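Local coordinates for spondin-1 (PDB 2ZOT), which is a secreted extracellular-matrix glycoprotein that probably acts in cell adhesion, represented here by its beta-sandwich reeler domain, at residues G26-G31 and I143-E148; V54-A59 and L133-V138; T68-R73 and C102-T107; E34-V39 and E148-K153. All coordinates share one frame; numbering follows the deposited sequence.

Contact 1. Residues G26-G31 and I143-E148; sequences GTRREG and IYFQDE
The Arg28 guanidinium rests one face on the rim of the Phe145 ring, with Arg28 NH1 3.7 Å from Phe145 CE2. The two planes stand 75° apart, so this is no stack. Asp147 and Glu30 meet the guanidinium at its edge: Arg28 NH2 bonds Asp147 OD2 at 3.0 Å and Glu30 OE1 at 3.0 Å. The Phe145 ring takes Arg28 CA over one face, a CH-pi contact 4.0 Å from the centroid. Gly26 lies at the edge of the same ring. Bending of the Arg28 chain at chi3 (-69°) turns its end toward the two acids.

Strands 26-28 and 143-145 run parallel. Thr27 N bonds Ile143 O and Arg29 N bonds Phe145 O, both nearly straight. Thr27 OG1 adds a second bond to Ile143 O, from above the carbonyl plane. Further on, Glu30 OE2 accepts from Asp147 N and Glu148 N, each 2.8 Å away, on one face of its carboxylate. Gly31 N then bonds Glu148 O.

This is a surface salt-bridge network at the edge of the mixed sheet. Glu30 OE2 and Asp147 OD2 are 4.2 Å apart, and the arginine bonded to both acids probably offsets their repulsion.

Contact 2. Residues V54-A59 and L133-V138; sequences VTLSAA and LKASIV
Val54 points its side chain across the domain interior at Leu133. Val54 CG2 lies 4.3 Å from Leu133 CD1, a rather open methyl contact. Val119 and Trp121 of the neighbouring strand 116-122 also pack on Val54.

Leu56 is the next residue to face inward, and it carries most of the contact. CG stands anti to the backbone N (chi1 -165°), and the fork ends over Ala135. Both branches touch the single methyl group there: Leu56 CD1 and CD2 are each 3.9 Å from Ala135 CB. The branch point, Leu56 CG, lies 4.1 Å from Ile137 CD1. The Leu56 and Ile137 side chains pass alongside one another, heading opposite ways.

These are the two facing sheets of a beta-sandwich. Strand 51-58 belongs to the antiparallel sheet and strand 131-138 to the mixed sheet. The axes of the short segments 54-58 and 133-138 pass 9.6 Å apart at -33°, close to the usual spacing and twist of aligned sandwich sheets. The contact is wholly apolar and buried. The Ala135 methyl would probably face a gap if an alanine replaced Leu56, and the end of Ile137 would have less to pack on. Phe67 and Leu151 also flank Leu56.

Further along the segment, Phe35 of the adjoining strand 35-39 touches both Ala58 and Ile137.

Contact 3. Residues T68-R73 and C102-T107; sequences TLIALR and CPVAVT
Ile70 rests its CG2 methyl against the flank of the turn at 102-107. The closest point is Ala105, whose CB lies 3.7 Å from Ile70 CG2. Val104 stands further off on the same side: its carbonyl O is 4.0 Å from Ile70 CG2, and its CG1 is 4.4 Å from that CG2 atom. The Ile70 CG2 methyl sits anti to the carbonyl carbon, which turns it to the flank of the turn, while the longer branch leads away.

The turn itself is a type I beta turn from Cys102 to Ala105, closed by Ala105 N bonding Cys102 O. It offers Ile70 a shallow surface made of the Ala105 methyl, the Val104 carbonyl and one Val104 branch. The disulfide from Cys102 to Cys18 ties the same turn to the N-terminal end of the modelled chain.

Beyond the turn the two chains run antiparallel. Val106 N bonds Leu69 O at 2.9 Å, in the carbonyl plane. Leu69 and Val106 emerge on the same face, with Leu69 CB 4.4 Å from Val106 CB. They make two neighbouring bumps toward the sandwich interior. On the other face Thr68 CG2 meets Thr107 OG1 more loosely, at 4.1 Å. That hydroxyl has its hydrogen bond with Phe67 O.

Strand 66-73 lies in the mixed sheet between strands 131-138 and 106-108. Val119 of strand 116-122 and Phe88 of strand 87-89, in the opposing sheet, both pack on Leu69 and Val106.

Contact 4. Residues E34-V39 and E148-K153; sequences EFSLRV and EGSLTK
Ser150 grips strand 35-39 by its side chain and its backbone. Ser150 OG gives a hydrogen bond to Phe35 O at 2.6 Å, approaching nearly in line with the carbonyl. A chi1 of 64° swings OG to the side facing that oxygen. Ser150 O accepts from Leu37 N at 2.8 Å in a nearly straight bond (173°). Ser150 OG also accepts from Thr33 N. Without the hydroxyl, as with an alanine here, Phe35 O and Thr33 N would probably lose their shared partner.

The close packing lies inward of these bonds. Leu37 CD2 meets Leu151 O at 3.6 Å, and Leu151 CD2 reaches Phe35 CB at 3.9 Å. Leu151 starts out away from strand 35-39, but its tip comes back to it. The other side is looser. Ser36 OG is 4.2 Å from Ser150 CB, and the exposed Arg38 turns a guanidinium face over its own neighbour Ser36. Lys153 CB stays 4.3 Å from Leu37 O, and its chain then leads away, touching Asp42.

The type I turn from Gly149 to Thr152 interrupts strand 143-155 of the mixed sheet. At this turn the chain meets strand 35-39, the edge of the antiparallel sheet, and joins the two sheets. Ile137 of strand 131-138 packs on Leu151, while Val54 and Leu56 of strand 51-58 back Leu37.

How the contacts relate
All four contacts lie in one beta-sandwich domain. Contacts 1 and 3 join strands within the mixed sheet, and contacts 2 and 4 connect that sheet to the antiparallel one. Contacts 2 and 4 sit closest, with centres about 6 Å apart. They meet through a probable hydrogen bond between Ser57 O and Ser36 N at 2.8 Å. Contacts 1 and 4 share Glu148, and a salt bridge from Arg29 NH1 to Glu34 OE2 (3.1 Å) joins them as well. Contact 3 stands about 16 Å from contact 1, centre to centre, without touching it. Leu69 CD1 still reaches Leu37 CD1 of contact 4 at 3.7 Å. Along the chain, contact 3 nests inside contact 2, and contact 2 inside contact 4.

Contact 1. Residues G26-G31 and I143-E148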
loop_
_atom_site.group_PDB
_atom_site.type_symbol
_atom_site.label_atom_id
_atom_site.label_comp_id
_atom_site.label_asym_id
_atom_site.label_seq_id
_atom_site.Cartn_x
_atom_site.Cartn_y
_atom_site.Cartn_z
ATOM N N GLY A 26 10.376 10.887 7.032
ATOM C CA GLY A 26 9.636 11.002 5.778
ATOM C C GLY A 26 9.659 12.368 5.114
ATOM O O GLY A 26 9.699 13.396 5.779
ATOM N N THR A 27 9.656 12.362 3.788
ATOM C CA THR A 27 9.339 13.549 2.996
ATOM C C THR A 27 7.955 13.365 2.389
ATOM O O THR A 27 7.693 12.400 1.671
ATOM C CB THR A 27 10.348 13.779 1.872
ATOM O OG1 THR A 27 10.558 12.541 1.186
ATOM C CG2 THR A 27 11.671 14.253 2.431
ATOM N N ARG A 28 7.057 14.277 2.716
ATOM C CA ARG A 28 5.709 14.239 2.190
ATOM C C ARG A 28 5.771 14.625 0.716
ATOM O O ARG A 28 6.410 15.605 0.353
ATOM C CB ARG A 28 4.839 15.202 2.998
ATOM C CG ARG A 28 3.480 15.524 2.416
ATOM C CD ARG A 28 2.703 16.467 3.338
ATOM N NE ARG A 28 2.302 15.806 4.578
ATOM C CZ ARG A 28 1.274 14.966 4.690
ATOM N NH1 ARG A 28 1.003 14.414 5.864
ATOM N NH2 ARG A 28 0.519 14.670 3.637
ATOM N N ARG A 29 5.144 13.835 -0.141
ATOM C CA ARG A 29 5.067 14.176 -1.551
ATOM C C ARG A 29 3.671 13.854 -2.082
ATOM O O ARG A 29 3.374 12.721 -2.472
ATOM C CB ARG A 29 6.169 13.471 -2.353
ATOM C CG ARG A 29 6.371 14.038 -3.744
ATOM C CD ARG A 29 7.376 13.235 -4.544
ATOM N NE ARG A 29 7.807 13.977 -5.729
ATOM C CZ ARG A 29 8.466 13.461 -6.763
ATOM N NH1 ARG A 29 8.783 12.177 -6.784
ATOM N NH2 ARG A 29 8.802 14.233 -7.787
ATOM N N GLU A 30 2.810 14.857 -2.067
ATOM C CA GLU A 30 1.430 14.695 -2.478
ATOM C C GLU A 30 1.365 14.693 -3.998
ATOM O O GLU A 30 2.211 15.284 -4.656
ATOM C CB GLU A 30 0.603 15.846 -1.911
ATOM C CG GLU A 30 -0.721 15.440 -1.297
ATOM C CD GLU A 30 -0.582 14.715 0.038
ATOM O OE1 GLU A 30 0.497 14.774 0.671
ATOM O OE2 GLU A 30 -1.571 14.086 0.465
ATOM N N GLY A 31 0.368 14.013 -4.553
ATOM C CA GLY A 31 0.138 14.036 -5.991
ATOM C C GLY A 31 0.659 12.836 -6.755
ATOM O O GLY A 31 1.163 11.877 -6.175
ATOM N N ILE A 143 12.556 8.675 2.214
ATOM C CA ILE A 143 11.246 8.004 2.285
ATOM C C ILE A 143 10.132 8.959 1.860
ATOM O O ILE A 143 9.897 9.958 2.537
ATOM C CB ILE A 143 10.886 7.522 3.718
ATOM C CG1 ILE A 143 11.967 6.616 4.313
ATOM C CG2 ILE A 143 9.538 6.801 3.714
ATOM C CD1 ILE A 143 11.910 6.530 5.849
ATOM N N TYR A 144 9.441 8.647 0.763
ATOM C CA TYR A 144 8.294 9.452 0.317
ATOM C C TYR A 144 6.974 8.851 0.760
ATOM O O TYR A 144 6.826 7.629 0.806
ATOM C CB TYR A 144 8.262 9.576 -1.200
ATOM C CG TYR A 144 9.467 10.235 -1.808
ATOM C CD1 TYR A 144 10.343 9.504 -2.609
ATOM C CD2 TYR A 144 9.727 11.597 -1.600
ATOM C CE1 TYR A 144 11.454 10.101 -3.184
ATOM C CE2 TYR A 144 10.843 12.210 -2.162
ATOM C CZ TYR A 144 11.700 11.453 -2.957
ATOM O OH TYR A 144 12.800 12.037 -3.533
ATOM N N PHE A 145 6.010 9.716 1.059
ATOM C CA PHE A 145 4.666 9.304 1.478
ATOM C C PHE A 145 3.659 10.419 1.164
ATOM O O PHE A 145 4.058 11.533 0.804
ATOM C CB PHE A 145 4.647 8.946 2.971
ATOM C CG PHE A 145 4.749 10.136 3.891
ATOM C CD1 PHE A 145 5.989 10.585 4.338
ATOM C CD2 PHE A 145 3.604 10.802 4.323
ATOM C CE1 PHE A 145 6.085 11.684 5.194
ATOM C CE2 PHE A 145 3.695 11.896 5.176
ATOM C CZ PHE A 145 4.937 12.335 5.613
ATOM N N GLN A 146 2.365 10.127 1.308
ATOM C CA GLN A 146 1.299 11.083 0.960
ATOM C C GLN A 146 -0.075 10.637 1.465
ATOM O O GLN A 146 -0.259 9.485 1.857
ATOM C CB GLN A 146 1.231 11.290 -0.560
ATOM C CG GLN A 146 1.331 9.996 -1.369
ATOM C CD GLN A 146 0.654 10.075 -2.713
ATOM O OE1 GLN A 146 1.050 10.850 -3.586
ATOM N NE2 GLN A 146 -0.372 9.260 -2.893
ATOM N N ASP A 147 -1.040 11.549 1.449
ATOM C CA ASP A 147 -2.425 11.192 1.743
ATOM C C ASP A 147 -3.247 11.061 0.457
ATOM O O ASP A 147 -4.094 10.178 0.345
ATOM C CB ASP A 147 -3.050 12.195 2.716
ATOM C CG ASP A 147 -2.383 12.172 4.088
ATOM O OD1 ASP A 147 -2.330 11.091 4.727
ATOM O OD2 ASP A 147 -1.914 13.237 4.531
ATOM N N GLU A 148 -2.982 11.931 -0.515
ATOM C CA GLU A 148 -3.609 11.852 -1.834
ATOM C C GLU A 148 -2.555 11.777 -2.941
ATOM O O GLU A 148 -1.509 12.418 -2.843
ATOM C CB GLU A 148 -4.531 13.053 -2.066
ATOM C CG GLU A 148 -5.885 12.946 -1.372
ATOM C CD GLU A 148 -6.753 14.180 -1.571
ATOM O OE1 GLU A 148 -6.209 15.302 -1.520
ATOM O OE2 GLU A 148 -7.981 14.035 -1.770
#

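Contact 2. Residues V54-A59 and L133-V138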
loop_
_atom_site.group_PDB
_atom_site.type_symbol
_atom_site.label_atom_id
_atom_site.label_comp_id
_atom_site.label_asym_id
_atom_site.label_seq_id
_atom_site.Cartn_x
_atom_site.Cartn_y
_atom_site.Cartn_z
ATOM N N VAL A 54 -2.821 -6.304 -5.413
ATOM C CA VAL A 54 -2.301 -4.943 -5.293
ATOM C C VAL A 54 -0.847 -4.913 -5.779
ATOM O O VAL A 54 -0.049 -5.797 -5.432
ATOM C CB VAL A 54 -2.390 -4.406 -3.829
ATOM C CG1 VAL A 54 -1.847 -3.000 -3.745
ATOM C CG2 VAL A 54 -3.819 -4.425 -3.319
ATOM N N THR A 55 -0.507 -3.902 -6.581
ATOM C CA THR A 55 0.854 -3.771 -7.096
ATOM C C THR A 55 1.431 -2.371 -6.914
ATOM O O THR A 55 0.739 -1.371 -7.111
ATOM C CB THR A 55 0.945 -4.094 -8.586
ATOM O OG1 THR A 55 0.336 -3.029 -9.317
ATOM C CG2 THR A 55 0.266 -5.433 -8.925
ATOM N N LEU A 56 2.713 -2.324 -6.560
ATOM C CA LEU A 56 3.442 -1.087 -6.412
ATOM C C LEU A 56 4.525 -1.017 -7.484
ATOM O O LEU A 56 5.432 -1.851 -7.515
ATOM C CB LEU A 56 4.041 -1.023 -5.010
ATOM C CG LEU A 56 4.570 0.291 -4.441
ATOM C CD1 LEU A 56 3.612 1.458 -4.695
ATOM C CD2 LEU A 56 4.782 0.089 -2.965
ATOM N N SER A 57 4.413 -0.022 -8.362
ATOM C CA SER A 57 5.214 0.054 -9.582
ATOM C C SER A 57 6.014 1.337 -9.705
ATOM O O SER A 57 5.618 2.390 -9.197
ATOM C CB SER A 57 4.319 -0.052 -10.809
ATOM O OG SER A 57 3.983 -1.387 -11.071
ATOM N N ALA A 58 7.120 1.234 -10.437
ATOM C CA ALA A 58 8.043 2.330 -10.651
ATOM C C ALA A 58 8.260 2.478 -12.135
ATOM O O ALA A 58 8.834 1.600 -12.767
ATOM C CB ALA A 58 9.356 2.034 -9.965
ATOM N N ALA A 59 7.814 3.600 -12.684
ATOM C CA ALA A 59 7.853 3.852 -14.123
ATOM C C ALA A 59 9.283 3.885 -14.692
ATOM O O ALA A 59 10.243 3.953 -13.929
ATOM C CB ALA A 59 7.118 5.163 -14.425
ATOM N N LEU A 133 -5.934 2.426 0.285
ATOM C CA LEU A 133 -4.649 1.745 0.371
ATOM C C LEU A 133 -3.555 2.777 0.118
ATOM O O LEU A 133 -3.585 3.484 -0.886
ATOM C CB LEU A 133 -4.580 0.619 -0.652
ATOM C CG LEU A 133 -5.656 -0.464 -0.526
ATOM C CD1 LEU A 133 -6.065 -1.015 -1.884
ATOM C CD2 LEU A 133 -5.177 -1.575 0.379
ATOM N N LYS A 134 -2.615 2.885 1.049
ATOM C CA LYS A 134 -1.562 3.895 0.973
ATOM C C LYS A 134 -0.215 3.207 0.969
ATOM O O LYS A 134 -0.004 2.234 1.701
ATOM C CB LYS A 134 -1.619 4.841 2.181
ATOM C CG LYS A 134 -2.978 5.440 2.476
ATOM C CD LYS A 134 -3.073 5.928 3.916
ATOM C CE LYS A 134 -2.719 7.397 4.067
ATOM N NZ LYS A 134 -3.140 7.928 5.408
ATOM N N ALA A 135 0.702 3.711 0.157
ATOM C CA ALA A 135 2.047 3.168 0.142
ATOM C C ALA A 135 3.066 4.255 0.426
ATOM O O ALA A 135 2.796 5.437 0.208
ATOM C CB ALA A 135 2.331 2.503 -1.178
ATOM N N SER A 136 4.225 3.856 0.942
ATOM C CA SER A 136 5.363 4.763 1.054
ATOM C C SER A 136 6.504 4.141 0.266
ATOM O O SER A 136 6.505 2.940 0.027
ATOM C CB SER A 136 5.764 4.981 2.509
ATOM O OG SER A 136 6.794 4.088 2.898
ATOM N N ILE A 137 7.476 4.956 -0.124
ATOM C CA ILE A 137 8.503 4.542 -1.075
ATOM C C ILE A 137 9.866 5.093 -0.648
ATOM O O ILE A 137 10.015 6.302 -0.391
ATOM C CB ILE A 137 8.127 5.044 -2.521
ATOM C CG1 ILE A 137 7.131 4.098 -3.202
ATOM C CG2 ILE A 137 9.353 5.257 -3.404
ATOM C CD1 ILE A 137 7.745 2.900 -3.893
ATOM N N VAL A 138 10.853 4.204 -0.552
ATOM C CA VAL A 138 12.237 4.653 -0.438
ATOM C C VAL A 138 13.049 4.222 -1.654
ATOM O O VAL A 138 13.122 3.039 -1.994
ATOM C CB VAL A 138 12.922 4.275 0.918
ATOM C CG1 VAL A 138 12.954 2.772 1.147
ATOM C CG2 VAL A 138 14.329 4.872 0.996
#

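Contact 3. Residues T68-R73 and C102-T107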
loop_
_atom_site.group_PDB
_atom_site.type_symbol
_atom_site.label_atom_id
_atom_site.label_comp_id
_atom_site.label_asym_id
_atom_site.label_seq_id
_atom_site.Cartn_x
_atom_site.Cartn_y
_atom_site.Cartn_z
ATOM N N THR A 68 6.362 0.526 2.247
ATOM C CA THR A 68 5.393 -0.014 3.213
ATOM C C THR A 68 4.006 0.067 2.583
ATOM O O THR A 68 3.831 0.738 1.563
ATOM C CB THR A 68 5.370 0.745 4.563
ATOM O OG1 THR A 68 4.698 2.007 4.409
ATOM C CG2 THR A 68 6.776 0.964 5.104
ATOM N N LEU A 69 3.022 -0.592 3.194
ATOM C CA LEU A 69 1.671 -0.638 2.632
ATOM C C LEU A 69 0.621 -1.008 3.675
ATOM O O LEU A 69 0.767 -1.991 4.398
ATOM C CB LEU A 69 1.635 -1.620 1.457
ATOM C CG LEU A 69 0.382 -1.852 0.621
ATOM C CD1 LEU A 69 -0.087 -0.570 -0.026
ATOM C CD2 LEU A 69 0.681 -2.907 -0.433
ATOM N N ILE A 70 -0.442 -0.213 3.734
ATOM C CA ILE A 70 -1.553 -0.430 4.665
ATOM C C ILE A 70 -2.914 -0.223 3.985
ATOM O O ILE A 70 -2.985 0.261 2.844
ATOM C CB ILE A 70 -1.462 0.530 5.873
ATOM C CG1 ILE A 70 -1.101 1.947 5.413
ATOM C CG2 ILE A 70 -0.451 0.026 6.889
ATOM C CD1 ILE A 70 -1.526 3.040 6.387
ATOM N N ALA A 71 -3.985 -0.582 4.687
ATOM C CA ALA A 71 -5.337 -0.222 4.268
ATOM C C ALA A 71 -6.073 0.464 5.409
ATOM O O ALA A 71 -5.891 0.108 6.569
ATOM C CB ALA A 71 -6.095 -1.437 3.812
ATOM N N LEU A 72 -6.900 1.452 5.075
ATOM C CA LEU A 72 -7.637 2.224 6.078
ATOM C C LEU A 72 -9.030 2.582 5.593
ATOM O O LEU A 72 -9.228 2.815 4.401
ATOM C CB LEU A 72 -6.886 3.512 6.402
ATOM C CG LEU A 72 -5.625 3.404 7.253
ATOM C CD1 LEU A 72 -4.747 4.608 7.017
ATOM C CD2 LEU A 72 -5.992 3.277 8.719
ATOM N N ARG A 73 -9.990 2.630 6.515
ATOM C CA ARG A 73 -11.337 3.105 6.194
ATOM C C ARG A 73 -11.283 4.617 6.027
ATOM O O ARG A 73 -10.599 5.303 6.790
ATOM C CB ARG A 73 -12.345 2.762 7.298
ATOM C CG ARG A 73 -12.058 1.497 8.089
ATOM C CD ARG A 73 -12.847 1.493 9.396
ATOM N NE ARG A 73 -14.198 0.969 9.220
ATOM C CZ ARG A 73 -15.199 1.141 10.079
ATOM N NH1 ARG A 73 -16.389 0.610 9.820
ATOM N NH2 ARG A 73 -15.023 1.847 11.194
ATOM N N CYS A 102 5.145 -3.368 12.624
ATOM C CA CYS A 102 3.719 -3.040 12.489
ATOM C C CYS A 102 3.048 -4.147 11.680
ATOM O O CYS A 102 3.117 -4.132 10.450
ATOM C CB CYS A 102 3.527 -1.682 11.797
ATOM S SG CYS A 102 1.960 -0.786 12.117
ATOM N N PRO A 103 2.406 -5.114 12.367
ATOM C CA PRO A 103 1.900 -6.344 11.730
ATOM C C PRO A 103 0.828 -6.111 10.662
ATOM O O PRO A 103 0.666 -6.931 9.758
ATOM C CB PRO A 103 1.330 -7.148 12.906
ATOM C CG PRO A 103 1.074 -6.145 13.977
ATOM C CD PRO A 103 2.118 -5.084 13.812
ATOM N N VAL A 104 0.116 -4.995 10.766
ATOM C CA VAL A 104 -0.951 -4.649 9.830
ATOM C C VAL A 104 -0.401 -4.078 8.503
ATOM O O VAL A 104 -1.155 -3.817 7.552
ATOM C CB VAL A 104 -1.953 -3.669 10.501
ATOM C CG1 VAL A 104 -1.383 -2.245 10.553
ATOM C CG2 VAL A 104 -3.313 -3.711 9.809
ATOM N N ALA A 105 0.914 -3.892 8.446
ATOM C CA ALA A 105 1.562 -3.349 7.261
ATOM C C ALA A 105 2.353 -4.408 6.508
ATOM O O ALA A 105 2.917 -5.325 7.102
ATOM C CB ALA A 105 2.462 -2.189 7.630
ATOM N N VAL A 106 2.372 -4.274 5.190
ATOM C CA VAL A 106 3.220 -5.083 4.336
ATOM C C VAL A 106 4.411 -4.228 3.920
ATOM O O VAL A 106 4.256 -3.068 3.564
ATOM C CB VAL A 106 2.440 -5.618 3.099
ATOM C CG1 VAL A 106 3.381 -5.988 1.952
ATOM C CG2 VAL A 106 1.584 -6.811 3.492
ATOM N N THR A 107 5.599 -4.812 3.980
ATOM C CA THR A 107 6.816 -4.111 3.630
ATOM C C THR A 107 7.794 -5.049 2.911
ATOM O O THR A 107 7.603 -6.273 2.891
ATOM C CB THR A 107 7.463 -3.492 4.892
ATOM O OG1 THR A 107 8.563 -2.654 4.519
ATOM C CG2 THR A 107 7.940 -4.583 5.857
#

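Contact 4. Residues E34-V39 and E148-K153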
loop_
_atom_site.group_PDB
_atom_site.type_symbol
_atom_site.label_atom_id
_atom_site.label_comp_id
_atom_site.label_asym_id
_atom_site.label_seq_id
_atom_site.Cartn_x
_atom_site.Cartn_y
_atom_site.Cartn_z
ATOM N N GLU A 34 6.279 9.294 -9.960
ATOM C CA GLU A 34 6.732 8.241 -10.865
ATOM C C GLU A 34 6.527 6.852 -10.269
ATOM O O GLU A 34 6.902 5.851 -10.875
ATOM C CB GLU A 34 8.193 8.448 -11.269
ATOM C CG GLU A 34 9.222 8.101 -10.186
ATOM C CD GLU A 34 9.484 9.241 -9.217
ATOM O OE1 GLU A 34 10.561 9.233 -8.571
ATOM O OE2 GLU A 34 8.630 10.151 -9.113
ATOM N N PHE A 35 5.933 6.812 -9.078
ATOM C CA PHE A 35 5.606 5.580 -8.361
ATOM C C PHE A 35 4.099 5.431 -8.270
ATOM O O PHE A 35 3.401 6.412 -8.024
ATOM C CB PHE A 35 6.206 5.623 -6.962
ATOM C CG PHE A 35 7.699 5.581 -6.957
ATOM C CD1 PHE A 35 8.435 6.711 -6.619
ATOM C CD2 PHE A 35 8.378 4.418 -7.321
ATOM C CE1 PHE A 35 9.825 6.680 -6.621
ATOM C CE2 PHE A 35 9.760 4.381 -7.333
ATOM C CZ PHE A 35 10.485 5.521 -6.981
ATOM N N SER A 36 3.587 4.217 -8.467
ATOM C CA SER A 36 2.137 4.021 -8.523
ATOM C C SER A 36 1.625 2.784 -7.800
ATOM O O SER A 36 2.167 1.684 -7.927
ATOM C CB SER A 36 1.663 4.019 -9.970
ATOM O OG SER A 36 2.250 5.108 -10.670
ATOM N N LEU A 37 0.569 2.991 -7.033
ATOM C CA LEU A 37 -0.127 1.919 -6.370
ATOM C C LEU A 37 -1.456 1.765 -7.083
ATOM O O LEU A 37 -2.235 2.716 -7.158
ATOM C CB LEU A 37 -0.349 2.273 -4.895
ATOM C CG LEU A 37 -1.031 1.244 -3.985
ATOM C CD1 LEU A 37 -0.113 0.052 -3.724
ATOM C CD2 LEU A 37 -1.418 1.900 -2.690
ATOM N N ARG A 38 -1.708 0.585 -7.640
ATOM C CA ARG A 38 -3.003 0.322 -8.263
ATOM C C ARG A 38 -3.412 -1.138 -8.115
ATOM O O ARG A 38 -2.660 -1.947 -7.584
ATOM C CB ARG A 38 -3.056 0.814 -9.727
ATOM C CG ARG A 38 -1.917 0.336 -10.616
ATOM C CD ARG A 38 -1.715 1.275 -11.804
ATOM N NE ARG A 38 -0.349 1.185 -12.330
ATOM C CZ ARG A 38 0.347 2.200 -12.848
ATOM N NH1 ARG A 38 -0.174 3.427 -12.922
ATOM N NH2 ARG A 38 1.581 1.987 -13.293
ATOM N N VAL A 39 -4.622 -1.460 -8.546
ATOM C CA VAL A 39 -5.141 -2.803 -8.401
ATOM C C VAL A 39 -5.317 -3.368 -9.788
ATOM O O VAL A 39 -5.846 -2.693 -10.675
ATOM C CB VAL A 39 -6.488 -2.834 -7.637
ATOM C CG1 VAL A 39 -6.953 -4.274 -7.423
ATOM C CG2 VAL A 39 -6.365 -2.109 -6.304
ATOM N N GLU A 148 -2.982 11.931 -0.515
ATOM C CA GLU A 148 -3.609 11.852 -1.834
ATOM C C GLU A 148 -2.555 11.777 -2.941
ATOM O O GLU A 148 -1.509 12.418 -2.843
ATOM C CB GLU A 148 -4.531 13.053 -2.066
ATOM C CG GLU A 148 -5.885 12.946 -1.372
ATOM C CD GLU A 148 -6.753 14.180 -1.571
ATOM O OE1 GLU A 148 -6.209 15.302 -1.520
ATOM O OE2 GLU A 148 -7.981 14.035 -1.770
ATOM N N GLY A 149 -2.841 10.994 -3.985
ATOM C CA GLY A 149 -1.959 10.887 -5.155
ATOM C C GLY A 149 -1.735 9.465 -5.625
ATOM O O GLY A 149 -2.460 8.550 -5.215
ATOM N N SER A 150 -0.713 9.268 -6.463
ATOM C CA SER A 150 -0.483 7.964 -7.111
ATOM C C SER A 150 -0.073 6.821 -6.177
ATOM O O SER A 150 -0.156 5.657 -6.557
ATOM C CB SER A 150 0.505 8.083 -8.278
ATOM O OG SER A 150 1.791 8.480 -7.837
ATOM N N LEU A 151 0.367 7.152 -4.965
ATOM C CA LEU A 151 0.642 6.151 -3.932
ATOM C C LEU A 151 -0.592 5.914 -3.044
ATOM O O LEU A 151 -0.486 5.346 -1.950
ATOM C CB LEU A 151 1.826 6.584 -3.072
ATOM C CG LEU A 151 3.195 6.736 -3.739
ATOM C CD1 LEU A 151 4.046 7.734 -2.973
ATOM C CD2 LEU A 151 3.897 5.395 -3.834
ATOM N N THR A 152 -1.757 6.340 -3.531
ATOM C CA THR A 152 -3.008 6.226 -2.786
ATOM C C THR A 152 -4.157 5.739 -3.676
ATOM O O THR A 152 -4.386 6.289 -4.750
ATOM C CB THR A 152 -3.348 7.575 -2.118
ATOM O OG1 THR A 152 -2.551 7.725 -0.937
ATOM C CG2 THR A 152 -4.821 7.674 -1.752
ATOM N N LYS A 153 -4.867 4.704 -3.231
ATOM C CA LYS A 153 -6.033 4.199 -3.968
ATOM C C LYS A 153 -7.262 4.021 -3.065
ATOM O O LYS A 153 -7.255 3.182 -2.151
ATOM C CB LYS A 153 -5.698 2.881 -4.685
ATOM C CG LYS A 153 -6.794 2.353 -5.606
ATOM C CD LYS A 153 -6.730 2.982 -6.999
ATOM C CE LYS A 153 -7.905 2.543 -7.879
ATOM N NZ LYS A 153 -9.159 3.277 -7.551
#